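Local coordinates for uncharacterized protein (Pseudomonas aeruginosa, PDB 4O5P) that is a phospholipase effector of the type VI secretion system, probably hydrolysing membrane phospholipids through an alpha/beta-hydrolase catalytic domain, at residues D105-R109 against G110-Y114; E211-L214 against R215-Q218. One frame throughout, in Å; residues are numbered along the deposited sequence.

Interaction 1 comes first along the chain, where helix 104-108 ends at Gly-110 and the backbone runs straight into strand 111-116, a neighbour of strand 62-71 in the central, mainly parallel sheet. About a hundred residues later, interaction 2 lies wholly within helix 195-219, in its last two turns, just before the chain leaves for strand 225-236, which pairs with strand 62-71. The two are in series; neither nests in nor crosses the other, and their nearest atoms remain about 9 Å apart. Helix 139-162 lies between them in sequence and is touched from both: by Ser-108, Phe-112 and Tyr-114, and by Lys-213, Leu-214 and Arg-217.

Interaction 1. Residues D105-R109 against G110-Y114; sequences DINSR and GIFKY
Asn-107 and Phe-112 pack against each other across a Schellman motif that ends helix 104-108 just before strand 111-116, beside strand 62-71 of the alpha/beta-hydrolase sheet. The two side chains cross at about a right angle, yet their flat groups lie nearly parallel, with 11° between the amide and ring planes. Asn-107 CA sits over one face of the ring, offset toward its rim, and the side chain continues over the same margin, CB lying 3.5 Å from Phe-112 CE2. Phe-112 CG, beside its own backbone N at a chi1 of -65°, turns the ring back to the helix end. Ile-106 and Ile-111 cover another side of the turn. The two side chains cross at a slant, Ile-106 CG2 reaching Ile-111 CB at 3.9 Å, while Ile-106 also rests on Ile-100 and Trp-436. Two backbone bonds close the motif: Ile-111 N donates a hydrogen bond to Ile-106 O (3.2 Å), and Gly-110 N to Asn-107 O (2.6 Å). Gly-110 takes the positive phi, 96°, that lets the chain turn out of the helix into the strand. At the same helix end, Asn-107 CA makes a CA-H...O contact with Ile-111 O at 3.3 Å.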
loop_
_atom_site.group_PDB
_atom_site.type_symbol
_atom_site.label_atom_id
_atom_site.label_comp_id
_atom_site.label_asym_id
_atom_site.label_seq_id
_atom_site.Cartn_x
_atom_site.Cartn_y
_atom_site.Cartn_z
ATOM N N ASP A 105 27.230 -1.477 17.577
ATOM C CA ASP A 105 28.343 -2.166 16.946
ATOM C C ASP A 105 28.152 -2.306 15.432
ATOM O O ASP A 105 28.964 -1.805 14.645
ATOM C CB ASP A 105 28.516 -3.539 17.586
ATOM C CG ASP A 105 29.897 -4.089 17.386
ATOM O OD1 ASP A 105 30.193 -4.517 16.251
ATOM O OD2 ASP A 105 30.691 -4.082 18.353
ATOM N N ILE A 106 27.063 -2.960 15.030
ATOM C CA ILE A 106 26.788 -3.194 13.615
ATOM C C ILE A 106 26.638 -1.895 12.831
ATOM O O ILE A 106 27.101 -1.798 11.689
ATOM C CB ILE A 106 25.506 -4.025 13.405
ATOM C CG1 ILE A 106 25.492 -5.242 14.327
ATOM C CG2 ILE A 106 25.421 -4.477 11.951
ATOM C CD1 ILE A 106 26.548 -6.289 13.970
ATOM N N ASN A 107 25.960 -0.920 13.436
ATOM C CA ASN A 107 25.830 0.412 12.852
ATOM C C ASN A 107 27.220 1.003 12.585
ATOM O O ASN A 107 27.531 1.422 11.469
ATOM C CB ASN A 107 25.007 1.335 13.776
ATOM C CG ASN A 107 23.506 1.028 13.753
ATOM O OD1 ASN A 107 23.001 0.360 12.845
ATOM N ND2 ASN A 107 22.788 1.530 14.750
ATOM N N SER A 108 28.060 1.008 13.617
ATOM C CA SER A 108 29.442 1.457 13.481
ATOM C C SER A 108 30.205 0.678 12.415
ATOM O O SER A 108 31.205 1.162 11.885
ATOM C CB SER A 108 30.171 1.360 14.821
ATOM O OG SER A 108 29.784 2.426 15.659
ATOM N N ARG A 109 29.734 -0.527 12.098
ATOM C CA ARG A 109 30.295 -1.279 10.980
ATOM C C ARG A 109 29.627 -0.934 9.644
ATOM O O ARG A 109 29.945 -1.536 8.611
ATOM C CB ARG A 109 30.226 -2.778 11.247
ATOM C CG ARG A 109 31.012 -3.224 12.478
ATOM C CD ARG A 109 31.726 -4.533 12.190
ATOM N NE ARG A 109 31.863 -5.371 13.376
ATOM C CZ ARG A 109 30.886 -6.126 13.868
ATOM N NH1 ARG A 109 29.692 -6.134 13.286
ATOM N NH2 ARG A 109 31.095 -6.867 14.950
ATOM N N GLY A 110 28.701 0.026 9.673
ATOM C CA GLY A 110 28.159 0.611 8.456
ATOM C C GLY A 110 26.849 0.031 7.949
ATOM O O GLY A 110 26.361 0.412 6.878
ATOM N N ILE A 111 26.278 -0.898 8.706
ATOM C CA ILE A 111 24.995 -1.467 8.334
ATOM C C ILE A 111 23.910 -0.973 9.285
ATOM O O ILE A 111 24.049 -1.094 10.508
ATOM C CB ILE A 111 25.044 -3.005 8.325
ATOM C CG1 ILE A 111 26.118 -3.492 7.357
ATOM C CG2 ILE A 111 23.689 -3.581 7.922
ATOM C CD1 ILE A 111 26.255 -5.004 7.317
ATOM N N PHE A 112 22.838 -0.420 8.707
ATOM C CA PHE A 112 21.719 0.163 9.456
ATOM C C PHE A 112 20.407 -0.416 8.934
ATOM O O PHE A 112 20.314 -0.774 7.759
ATOM C CB PHE A 112 21.671 1.678 9.229
ATOM C CG PHE A 112 22.861 2.410 9.761
ATOM C CD1 PHE A 112 24.032 2.502 9.017
ATOM C CD2 PHE A 112 22.803 3.027 11.005
ATOM C CE1 PHE A 112 25.142 3.182 9.527
ATOM C CE2 PHE A 112 23.897 3.706 11.511
ATOM C CZ PHE A 112 25.067 3.783 10.779
ATOM N N LYS A 113 19.395 -0.507 9.794
ATOM C CA LYS A 113 18.052 -0.864 9.324
ATOM C C LYS A 113 16.981 -0.013 10.006
ATOM O O LYS A 113 17.129 0.390 11.174
ATOM C CB LYS A 113 17.769 -2.372 9.469
ATOM C CG LYS A 113 17.384 -2.849 10.857
ATOM C CD LYS A 113 17.335 -4.378 10.878
ATOM C CE LYS A 113 16.766 -4.922 12.183
ATOM N NZ LYS A 113 16.771 -6.426 12.204
ATOM N N TYR A 114 15.917 0.276 9.256
ATOM C CA TYR A 114 14.860 1.151 9.722
ATOM C C TYR A 114 13.508 0.571 9.336
ATOM O O TYR A 114 13.349 0.028 8.232
ATOM C CB TYR A 114 15.016 2.541 9.107
ATOM C CG TYR A 114 16.312 3.236 9.470
ATOM C CD1 TYR A 114 16.435 3.933 10.663
ATOM C CD2 TYR A 114 17.405 3.204 8.611
ATOM C CE1 TYR A 114 17.618 4.588 10.999
ATOM C CE2 TYR A 114 18.591 3.841 8.934
ATOM C CZ TYR A 114 18.689 4.532 10.132
ATOM O OH TYR A 114 19.861 5.174 10.453
#

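Interaction 2. Residues E211-L214 against R215-Q218; sequences EEKL and RQRQ
Gln-216 reaches back over one turn of helix 195-219 to Glu-212, an i to i+4 pairing at the surface of the protein. Its CB lies 3.5 Å from Lys-213 O, and CG, beside the backbone N at a chi1 of -73°, lies 3.5 Å from Glu-212 O. Beyond CG the chain is extended, which places the amide beside OE1 of Glu-212, with NE2 nearest. That bond, Gln-216 NE2 to Glu-212 OE1, is 3.2 Å long and nearly straight, 174° at the hydrogen; it meets the oxygen on its anti side, somewhat out of the carboxylate plane, while OE1 lies in the amide plane; the two planes are 43° apart. NE2 also donates to a water at 2.7 Å, which Lys-213 NZ approaches with a weak bond. Glu-212 OE2 faces the Arg-215 side chain, 3.3 Å from CD and near the guanidinium plane, its salt bridge to Arg-215 NH1 being long at 3.9 Å. On another side, Leu-214 and Arg-217 lie against Leu-161 and Ile-226, and Arg-217 NH2 donates a hydrogen bond to Pro-224 O. OE1 thus takes the directed bond, from the amide, while the arginine probably adds only a general charge attraction at that range.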
loop_
_atom_site.group_PDB
_atom_site.type_symbol
_atom_site.label_atom_id
_atom_site.label_comp_id
_atom_site.label_asym_id
_atom_site.label_seq_id
_atom_site.Cartn_x
_atom_site.Cartn_y
_atom_site.Cartn_z
ATOM N N GLU A 211 28.497 16.880 4.567
ATOM C CA GLU A 211 29.453 16.981 3.481
ATOM C C GLU A 211 30.737 17.631 3.962
ATOM O O GLU A 211 31.826 17.224 3.555
ATOM C CB GLU A 211 28.879 17.778 2.321
ATOM C CG GLU A 211 29.744 17.668 1.079
ATOM C CD GLU A 211 29.091 18.243 -0.165
ATOM O OE1 GLU A 211 28.173 19.076 -0.026
ATOM O OE2 GLU A 211 29.507 17.865 -1.284
ATOM N N GLU A 212 30.589 18.638 4.819
ATOM C CA GLU A 212 31.717 19.350 5.432
ATOM C C GLU A 212 32.549 18.388 6.260
ATOM O O GLU A 212 33.776 18.402 6.172
ATOM C CB GLU A 212 31.212 20.461 6.371
ATOM C CG GLU A 212 31.917 21.823 6.259
ATOM C CD GLU A 212 33.405 21.732 5.955
ATOM O OE1 GLU A 212 34.220 21.633 6.900
ATOM O OE2 GLU A 212 33.760 21.781 4.761
ATOM N N LYS A 213 31.882 17.574 7.086
ATOM C CA LYS A 213 32.589 16.555 7.864
ATOM C C LYS A 213 33.352 15.574 6.976
ATOM O O LYS A 213 34.499 15.205 7.280
ATOM C CB LYS A 213 31.633 15.795 8.769
ATOM C CG LYS A 213 30.799 16.673 9.693
ATOM C CD LYS A 213 31.614 17.258 10.851
ATOM C CE LYS A 213 30.710 17.566 12.075
ATOM N NZ LYS A 213 31.476 18.200 13.201
ATOM N N LEU A 214 32.723 15.156 5.878
ATOM C CA LEU A 214 33.346 14.199 4.969
ATOM C C LEU A 214 34.560 14.851 4.318
ATOM O O LEU A 214 35.591 14.209 4.137
ATOM C CB LEU A 214 32.345 13.710 3.919
ATOM C CG LEU A 214 31.372 12.668 4.468
ATOM C CD1 LEU A 214 30.162 12.473 3.548
ATOM C CD2 LEU A 214 32.092 11.345 4.713
ATOM N N ARG A 215 34.438 16.133 3.991
ATOM C CA ARG A 215 35.578 16.890 3.522
ATOM C C ARG A 215 36.726 16.873 4.543
ATOM O O ARG A 215 37.862 16.585 4.189
ATOM C CB ARG A 215 35.164 18.323 3.219
ATOM C CG ARG A 215 36.300 19.186 2.709
ATOM C CD ARG A 215 35.849 20.630 2.539
ATOM N NE ARG A 215 36.124 21.107 1.188
ATOM C CZ ARG A 215 35.228 21.701 0.402
ATOM N NH1 ARG A 215 33.987 21.907 0.834
ATOM N NH2 ARG A 215 35.576 22.097 -0.817
ATOM N N GLN A 216 36.428 17.161 5.805
ATOM C CA GLN A 216 37.472 17.208 6.827
ATOM C C GLN A 216 38.210 15.872 6.910
ATOM O O GLN A 216 39.453 15.826 6.965
ATOM C CB GLN A 216 36.876 17.549 8.197
ATOM C CG GLN A 216 36.425 18.996 8.373
ATOM C CD GLN A 216 35.632 19.192 9.656
ATOM O OE1 GLN A 216 35.857 18.496 10.648
ATOM N NE2 GLN A 216 34.684 20.118 9.632
ATOM N N ARG A 217 37.438 14.789 6.904
ATOM C CA ARG A 217 37.986 13.452 7.098
ATOM C C ARG A 217 38.835 13.052 5.932
ATOM O O ARG A 217 39.845 12.369 6.105
ATOM C CB ARG A 217 36.857 12.425 7.268
ATOM C CG ARG A 217 35.968 12.692 8.452
ATOM C CD ARG A 217 34.882 11.647 8.549
ATOM N NE ARG A 217 35.355 10.395 9.131
ATOM C CZ ARG A 217 35.596 9.298 8.426
ATOM N NH1 ARG A 217 35.397 9.305 7.115
ATOM N NH2 ARG A 217 36.019 8.193 9.025
ATOM N N GLN A 218 38.417 13.470 4.738
ATOM C CA GLN A 218 39.158 13.157 3.519
ATOM C C GLN A 218 40.480 13.949 3.457
ATOM O O GLN A 218 41.524 13.398 3.114
ATOM C CB GLN A 218 38.286 13.440 2.285
ATOM C CG GLN A 218 39.033 13.408 0.951
ATOM C CD GLN A 218 39.167 12.003 0.381
ATOM O OE1 GLN A 218 40.008 11.219 0.819
ATOM N NE2 GLN A 218 38.318 11.676 -0.597
HETATM O O HOH W 1 32.458 20.776 11.065
#